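Local structure of acetolactate synthase isozyme 1 large subunit (Escherichia coli, 6LPI) at residues 18-28 / 147-155; 385-393 / 417-426. The protein binds thiamine diphosphate, a magnesium ion and flavin-adenine dinucleotide as the large subunit of an enzyme of the thiamine-diphosphate-dependent family. All coordinates share one frame; numbering follows the deposited sequence.

Contact 1. Residues 18-28 / 147-155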
# COMPACT_ATOMS: atom_id res chain seq x y z
N PHE B 18 23.19 -10.01 16.85
CA PHE B 18 21.91 -9.80 17.50
C PHE B 18 20.82 -9.51 16.49
O PHE B 18 19.67 -9.94 16.68
CB PHE B 18 21.95 -8.66 18.51
CG PHE B 18 20.60 -8.37 19.09
CD1 PHE B 18 20.13 -9.09 20.17
CD2 PHE B 18 19.78 -7.41 18.52
CE1 PHE B 18 18.88 -8.84 20.68
CE2 PHE B 18 18.54 -7.17 19.02
CZ PHE B 18 18.09 -7.88 20.10
N ILE B 19 21.13 -8.74 15.46
CA ILE B 19 20.11 -8.45 14.45
C ILE B 19 19.62 -9.75 13.84
O ILE B 19 18.41 -10.00 13.75
CB ILE B 19 20.68 -7.51 13.37
CG1 ILE B 19 20.83 -6.10 13.92
CG2 ILE B 19 19.75 -7.49 12.19
CD1 ILE B 19 21.92 -5.33 13.23
N VAL B 20 20.55 -10.62 13.45
CA VAL B 20 20.17 -11.90 12.84
C VAL B 20 19.37 -12.75 13.82
O VAL B 20 18.36 -13.35 13.46
CB VAL B 20 21.42 -12.64 12.35
CG1 VAL B 20 21.02 -14.02 11.80
CG2 VAL B 20 22.10 -11.82 11.28
N HIS B 21 19.81 -12.79 15.08
CA HIS B 21 19.11 -13.61 16.07
C HIS B 21 17.68 -13.13 16.28
O HIS B 21 16.74 -13.93 16.30
CB HIS B 21 19.89 -13.57 17.38
CG HIS B 21 19.27 -14.37 18.47
ND1 HIS B 21 19.07 -13.87 19.74
CD2 HIS B 21 18.83 -15.65 18.50
CE1 HIS B 21 18.53 -14.80 20.50
NE2 HIS B 21 18.37 -15.89 19.77
N PHE B 22 17.51 -11.81 16.38
CA PHE B 22 16.19 -11.22 16.53
C PHE B 22 15.32 -11.56 15.33
O PHE B 22 14.15 -11.96 15.48
CB PHE B 22 16.34 -9.71 16.71
CG PHE B 22 15.03 -8.95 16.85
CD1 PHE B 22 14.32 -8.52 15.73
CD2 PHE B 22 14.53 -8.64 18.12
CE1 PHE B 22 13.11 -7.83 15.87
CE2 PHE B 22 13.33 -7.95 18.26
CZ PHE B 22 12.62 -7.54 17.15
N LEU B 23 15.87 -11.43 14.12
CA LEU B 23 15.11 -11.77 12.92
C LEU B 23 14.69 -13.24 12.95
O LEU B 23 13.57 -13.58 12.56
CB LEU B 23 15.92 -11.46 11.66
CG LEU B 23 16.14 -9.96 11.42
CD1 LEU B 23 16.80 -9.73 10.07
CD2 LEU B 23 14.83 -9.19 11.53
N GLU B 24 15.58 -14.13 13.40
CA GLU B 24 15.19 -15.53 13.54
C GLU B 24 14.01 -15.65 14.48
O GLU B 24 12.98 -16.24 14.13
CB GLU B 24 16.34 -16.39 14.08
CG GLU B 24 17.50 -16.65 13.13
CD GLU B 24 18.64 -17.37 13.81
OE1 GLU B 24 19.54 -17.87 13.10
OE2 GLU B 24 18.62 -17.43 15.06
N GLN B 25 14.10 -15.00 15.64
CA GLN B 25 13.04 -15.13 16.63
C GLN B 25 11.74 -14.46 16.21
O GLN B 25 10.70 -14.72 16.83
CB GLN B 25 13.53 -14.61 17.98
CG GLN B 25 14.65 -15.46 18.58
CD GLN B 25 14.33 -16.95 18.54
OE1 GLN B 25 13.33 -17.40 19.11
NE2 GLN B 25 15.19 -17.73 17.88
N GLN B 26 11.73 -13.64 15.16
CA GLN B 26 10.47 -13.19 14.60
C GLN B 26 9.96 -14.13 13.51
O GLN B 26 8.96 -13.81 12.86
CB GLN B 26 10.59 -11.78 14.03
CG GLN B 26 11.02 -10.71 14.99
CD GLN B 26 10.11 -10.61 16.19
OE1 GLN B 26 8.90 -10.39 16.05
NE2 GLN B 26 10.70 -10.73 17.38
N GLY B 27 10.59 -15.29 13.32
CA GLY B 27 10.12 -16.24 12.34
C GLY B 27 10.51 -15.96 10.90
O GLY B 27 10.03 -16.66 10.01
N ILE B 28 11.33 -14.95 10.63
CA ILE B 28 11.74 -14.68 9.26
C ILE B 28 12.49 -15.88 8.69
O ILE B 28 13.43 -16.40 9.30
CB ILE B 28 12.57 -13.39 9.19
CG1 ILE B 28 11.67 -12.16 9.34
CG2 ILE B 28 13.34 -13.30 7.91
CD1 ILE B 28 11.49 -11.70 10.75
N LEU B 147 19.76 -1.26 20.36
CA LEU B 147 19.36 -2.15 19.28
C LEU B 147 18.19 -3.09 19.64
O LEU B 147 17.37 -3.36 18.75
CB LEU B 147 20.58 -2.93 18.81
CG LEU B 147 20.46 -3.47 17.41
CD1 LEU B 147 19.77 -2.45 16.53
CD2 LEU B 147 21.83 -3.68 16.91
N PRO B 148 18.09 -3.66 20.86
CA PRO B 148 16.89 -4.45 21.19
C PRO B 148 15.61 -3.63 21.06
O PRO B 148 14.77 -3.96 20.21
CB PRO B 148 17.17 -4.88 22.63
CG PRO B 148 18.63 -4.98 22.68
CD PRO B 148 19.13 -3.81 21.88
N GLN B 149 15.47 -2.54 21.82
CA GLN B 149 14.22 -1.79 21.77
C GLN B 149 13.90 -1.38 20.35
O GLN B 149 12.79 -1.64 19.86
CB GLN B 149 14.27 -0.53 22.65
CG GLN B 149 13.65 -0.68 24.05
CD GLN B 149 12.34 -1.48 24.05
OE1 GLN B 149 12.14 -2.33 24.93
NE2 GLN B 149 11.46 -1.23 23.08
N VAL B 150 14.87 -0.80 19.65
CA VAL B 150 14.68 -0.39 18.27
C VAL B 150 14.02 -1.49 17.47
O VAL B 150 12.91 -1.33 16.95
CB VAL B 150 16.02 0.04 17.63
CG1 VAL B 150 15.95 -0.07 16.11
CG2 VAL B 150 16.33 1.47 18.06
N MET B 151 14.63 -2.67 17.45
CA MET B 151 14.07 -3.66 16.55
C MET B 151 12.72 -4.11 17.04
O MET B 151 11.76 -4.15 16.25
CB MET B 151 15.04 -4.81 16.33
CG MET B 151 16.35 -4.21 15.87
SD MET B 151 17.20 -5.22 14.70
CE MET B 151 17.45 -6.67 15.71
N SER B 152 12.57 -4.31 18.35
CA SER B 152 11.27 -4.73 18.84
C SER B 152 10.21 -3.68 18.53
O SER B 152 9.06 -4.02 18.24
CB SER B 152 11.32 -5.05 20.33
OG SER B 152 10.00 -5.29 20.76
N ASP B 153 10.56 -2.40 18.63
CA ASP B 153 9.54 -1.42 18.32
C ASP B 153 9.31 -1.31 16.82
O ASP B 153 8.16 -1.19 16.40
CB ASP B 153 9.85 -0.07 18.95
CG ASP B 153 9.88 -0.16 20.46
OD1 ASP B 153 8.99 -0.84 21.03
OD2 ASP B 153 10.72 0.52 21.08
N ALA B 154 10.37 -1.44 16.01
CA ALA B 154 10.18 -1.37 14.57
C ALA B 154 9.15 -2.41 14.12
O ALA B 154 8.13 -2.07 13.49
CB ALA B 154 11.51 -1.55 13.84
N PHE B 155 9.35 -3.67 14.53
CA PHE B 155 8.43 -4.72 14.13
C PHE B 155 7.04 -4.52 14.72
O PHE B 155 6.05 -4.93 14.11
CB PHE B 155 8.97 -6.09 14.54
CG PHE B 155 9.80 -6.75 13.49
CD1 PHE B 155 11.09 -6.33 13.24
CD2 PHE B 155 9.26 -7.78 12.73
CE1 PHE B 155 11.84 -6.93 12.27
CE2 PHE B 155 10.01 -8.39 11.76
CZ PHE B 155 11.30 -7.96 11.52
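Two neighbouring helices of the N-terminal thiamine-diphosphate-binding domain, 15-25 and 147-159, join here through Phe18, Ile19 and Phe22 on the first and Leu147, Met151 and Phe155 on the second. Both lean on strand 166-171 of the domain's six-stranded parallel sheet, Ile19 on Ile170 and Val150 with Ala154 on Ile168, an α/β packing in which the helices run roughly side by side. Their local axes approach to 10.8 Å and cross at -33°. No hydrogen bond spans the contact, which is made by apolar side chains.

Met151 fills the middle of the seam. Its CB lies over one face of the Phe22 ring, 3.7 Å from the centroid, in a CH-pi contact. The chain runs on toward Ile19, where SD of Met151 stands 3.8 Å from Ile19 CG1 and approaches the Phe22 ring obliquely as a Met-aromatic contact. The turn at chi3 (-62°) brings the methyl CE against Ile19 CA and Phe22 CB, and Met151 CE also lies 3.5 Å from Phe18 CE2. Beyond it, CZ of Phe18 rests against the ring of Pro148, while the CD2 methyl of Leu147 meets Ile19 CG1.

At the other end, Phe22 turns its edge toward the face of Phe155, an offset edge-to-face pair with planes at 66° and centroids 5.6 Å apart. Leu23 CD2 and Ile28 CD1 both touch CZ of Phe155, Leu23 CD2 at 3.7 Å. The first helix ends beside it in a Schellman motif, with Gly27 at positive phi, Gly27 N bonded to Glu24 O and Ile28 N to Leu23 O. This turn sets Gln26 next to the ring, and its CG lies over one face of Phe155, 4.2 Å from the centroid.

Contact 2. Residues 385-393 / 417-426; sequences AIITTDVGQ and GTMGFGLPAA. With TPP (thiamine diphosphate), chain J.
Hydrogen bonds from backbone N-H groups of 417-426 converge on one carboxylate oxygen, OD1 of Asp390. The bond from Gly422 N to Asp390 OD1 is 2.8 Å long and fairly straight (158°), arriving from above the carboxylate plane, whereas that from Gly420 N is weak and strongly bent. The other oxygen, OD2, is held by Ser442 OG, so both ends of the carboxylate are engaged. Asp390 thereby ties the end of strand 386-389 to the type II turn Thr418-Phe421, which has Gly420 at its third position with positive phi, and to the N-terminal part of the helix that runs to residue 432.

Van der Waals contacts flank this polar centre. Val391 CB packs on Met419 CG at 4.2 Å, and its CG2 faces the backbone of Gly417 and Thr418. The Phe421 ring has its edge near the carbonyl oxygen of Thr389 and one face against Ala425 CB.

Strand, turn and helix belong to the C-terminal thiamine-diphosphate-binding domain, and the remaining contacts are with the cofactor. Met419 occupies the position beneath the V-shaped cofactor familiar from this enzyme family: its CG is 3.3 Å from N3' of the aminopyrimidine and its SD 3.3 Å from C4 of the thiazolium. Val391 has CG1 anti to its backbone N (chi1 170°), which directs that methyl to the thiazolium sulfur S1, 3.9 Å away. The amino group N4' donates to Gly417 O over 3.1 Å. At the opposite end of the cofactor, Gly392 is the N-cap of helix 393-401 and passes close to the diphosphate, and Gln393 N gives a nearly linear bond (2.8 Å, 175°) to O2B.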
# COMPACT_ATOMS: atom_id res chain seq x y z
N ALA B 385 -4.05 -19.22 -7.90
CA ALA B 385 -3.03 -18.36 -8.48
C ALA B 385 -2.90 -17.05 -7.71
O ALA B 385 -3.85 -16.57 -7.07
CB ALA B 385 -3.35 -18.07 -9.94
N ILE B 386 -1.71 -16.47 -7.78
CA ILE B 386 -1.45 -15.13 -7.28
C ILE B 386 -1.24 -14.26 -8.51
O ILE B 386 -0.55 -14.68 -9.45
CB ILE B 386 -0.25 -15.09 -6.32
CG1 ILE B 386 -0.56 -15.88 -5.05
CG2 ILE B 386 0.07 -13.67 -5.94
CD1 ILE B 386 0.66 -16.42 -4.36
N ILE B 387 -1.89 -13.09 -8.54
CA ILE B 387 -1.86 -12.18 -9.69
C ILE B 387 -1.23 -10.86 -9.26
O ILE B 387 -1.64 -10.24 -8.28
CB ILE B 387 -3.24 -11.93 -10.32
CG1 ILE B 387 -3.89 -13.25 -10.75
CG2 ILE B 387 -3.14 -10.99 -11.56
CD1 ILE B 387 -4.71 -13.99 -9.73
N THR B 388 -0.25 -10.45 -10.03
CA THR B 388 0.55 -9.26 -9.85
C THR B 388 0.44 -8.41 -11.12
O THR B 388 0.16 -8.94 -12.20
CB THR B 388 2.02 -9.72 -9.61
OG1 THR B 388 2.18 -10.13 -8.26
CG2 THR B 388 2.99 -8.69 -9.94
N THR B 389 0.60 -7.09 -11.01
CA THR B 389 0.57 -6.24 -12.20
C THR B 389 1.60 -5.13 -12.05
O THR B 389 2.00 -4.77 -10.95
CB THR B 389 -0.76 -5.53 -12.52
OG1 THR B 389 -0.84 -4.30 -11.80
CG2 THR B 389 -1.96 -6.38 -12.20
N ASP B 390 2.02 -4.60 -13.18
CA ASP B 390 2.70 -3.31 -13.20
C ASP B 390 1.63 -2.21 -13.32
O ASP B 390 0.47 -2.40 -12.92
CB ASP B 390 3.77 -3.31 -14.30
CG ASP B 390 5.18 -3.67 -13.77
OD1 ASP B 390 5.56 -3.05 -12.75
OD2 ASP B 390 5.92 -4.53 -14.35
N VAL B 391 2.00 -1.02 -13.80
CA VAL B 391 1.14 0.15 -13.79
C VAL B 391 0.92 0.67 -15.21
O VAL B 391 1.88 0.85 -15.96
CB VAL B 391 1.72 1.25 -12.89
CG1 VAL B 391 0.96 2.54 -13.08
CG2 VAL B 391 1.67 0.80 -11.44
N GLY B 392 -0.33 0.94 -15.57
CA GLY B 392 -0.67 1.48 -16.89
C GLY B 392 -2.00 0.92 -17.39
O GLY B 392 -2.86 0.52 -16.59
N GLN B 393 -2.16 0.89 -18.71
CA GLN B 393 -3.42 0.40 -19.26
C GLN B 393 -3.61 -1.08 -19.00
O GLN B 393 -4.72 -1.52 -18.65
CB GLN B 393 -3.49 0.63 -20.77
CG GLN B 393 -3.29 2.02 -21.30
CD GLN B 393 -3.56 2.07 -22.80
OE1 GLN B 393 -2.94 1.34 -23.58
NE2 GLN B 393 -4.55 2.87 -23.18
N GLY B 417 1.49 3.93 -7.27
CA GLY B 417 1.32 3.57 -8.66
C GLY B 417 2.67 3.49 -9.33
O GLY B 417 2.91 4.19 -10.31
N THR B 418 3.54 2.63 -8.83
CA THR B 418 4.93 2.57 -9.27
C THR B 418 5.04 1.66 -10.49
O THR B 418 4.72 0.47 -10.41
CB THR B 418 5.81 2.00 -8.15
OG1 THR B 418 5.45 2.56 -6.89
CG2 THR B 418 7.28 2.21 -8.42
N MET B 419 5.52 2.20 -11.61
CA MET B 419 5.96 1.30 -12.67
C MET B 419 7.13 0.49 -12.15
O MET B 419 7.96 0.99 -11.38
CB MET B 419 6.34 2.04 -13.95
CG MET B 419 5.18 2.85 -14.55
SD MET B 419 5.65 3.81 -16.00
CE MET B 419 6.59 2.52 -16.85
N GLY B 420 7.14 -0.79 -12.52
CA GLY B 420 8.19 -1.68 -12.10
C GLY B 420 7.86 -2.50 -10.88
O GLY B 420 8.67 -3.34 -10.48
N PHE B 421 6.69 -2.29 -10.28
CA PHE B 421 6.30 -3.05 -9.09
C PHE B 421 6.09 -4.54 -9.40
O PHE B 421 6.52 -5.42 -8.63
CB PHE B 421 5.02 -2.41 -8.52
CG PHE B 421 4.28 -3.29 -7.56
CD1 PHE B 421 4.52 -3.22 -6.20
CD2 PHE B 421 3.33 -4.19 -8.01
CE1 PHE B 421 3.84 -4.02 -5.31
CE2 PHE B 421 2.64 -4.99 -7.13
CZ PHE B 421 2.88 -4.91 -5.78
N GLY B 422 5.47 -4.84 -10.54
CA GLY B 422 5.00 -6.17 -10.88
C GLY B 422 5.99 -7.31 -10.82
O GLY B 422 5.76 -8.30 -10.12
N LEU B 423 7.10 -7.23 -11.55
CA LEU B 423 7.95 -8.42 -11.60
C LEU B 423 8.59 -8.71 -10.24
O LEU B 423 8.50 -9.87 -9.77
CB LEU B 423 8.96 -8.29 -12.74
CG LEU B 423 10.25 -9.11 -12.78
CD1 LEU B 423 9.94 -10.60 -12.80
CD2 LEU B 423 11.04 -8.71 -14.02
N PRO B 424 9.21 -7.75 -9.53
CA PRO B 424 9.76 -8.09 -8.21
C PRO B 424 8.70 -8.47 -7.19
O PRO B 424 8.95 -9.35 -6.36
CB PRO B 424 10.55 -6.84 -7.82
CG PRO B 424 10.07 -5.78 -8.69
CD PRO B 424 9.64 -6.41 -9.96
N ALA B 425 7.52 -7.83 -7.24
CA ALA B 425 6.44 -8.26 -6.37
C ALA B 425 6.07 -9.72 -6.63
O ALA B 425 5.88 -10.50 -5.69
CB ALA B 425 5.22 -7.36 -6.55
N ALA B 426 5.98 -10.11 -7.90
CA ALA B 426 5.69 -11.50 -8.21
C ALA B 426 6.79 -12.42 -7.70
O ALA B 426 6.51 -13.52 -7.21
CB ALA B 426 5.49 -11.67 -9.72
N1' TPP J . 7.34 6.89 -14.15
C2' TPP J . 7.17 5.95 -13.15
CM2 TPP J . 8.34 5.35 -12.44
N3' TPP J . 5.91 5.55 -12.77
C4' TPP J . 4.80 6.09 -13.36
N4' TPP J . 3.62 5.66 -12.93
C5' TPP J . 4.96 7.04 -14.37
C6' TPP J . 6.24 7.43 -14.76
C7' TPP J . 3.76 7.63 -15.08
N3 TPP J . 3.11 6.58 -15.81
C2 TPP J . 2.04 5.87 -15.32
S1 TPP J . 1.50 4.74 -16.30
C5 TPP J . 2.61 5.11 -17.41
C4 TPP J . 3.46 6.12 -17.04
CM4 TPP J . 4.56 6.61 -17.93
C6 TPP J . 2.63 4.32 -18.70
C7 TPP J . 2.67 2.81 -18.45
O7 TPP J . 3.47 2.22 -19.45
PA TPP J . 3.36 0.66 -19.81
O1A TPP J . 4.27 -0.18 -18.95
O2A TPP J . 3.70 0.56 -21.29
O3A TPP J . 1.85 0.19 -19.49
PB TPP J . 0.63 0.29 -20.57
O1B TPP J . -0.37 -0.84 -20.29
O2B TPP J . -0.10 1.61 -20.51
O3B TPP J . 1.19 0.21 -21.97

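Contact 1 closes before contact 2 opens along the chain, and the two do not touch: their centres are 29 Å apart and their nearest atoms about 15 Å. Each belongs to a different six-stranded parallel sheet, but the two sheets have the same strand order, 2-1-3-4-6-5, as expected for the paired N-terminal and C-terminal cofactor-binding domains of this family. Contact 1 packs helices on the N-terminal sheet toward the periphery of the chain. Contact 2 lies near its centre, beside thiamine diphosphate and flavin-adenine dinucleotide. Helix 60-74 of the N-terminal domain reaches Thr418, Phe421 and Pro424, and so brings the two domains together at contact 2.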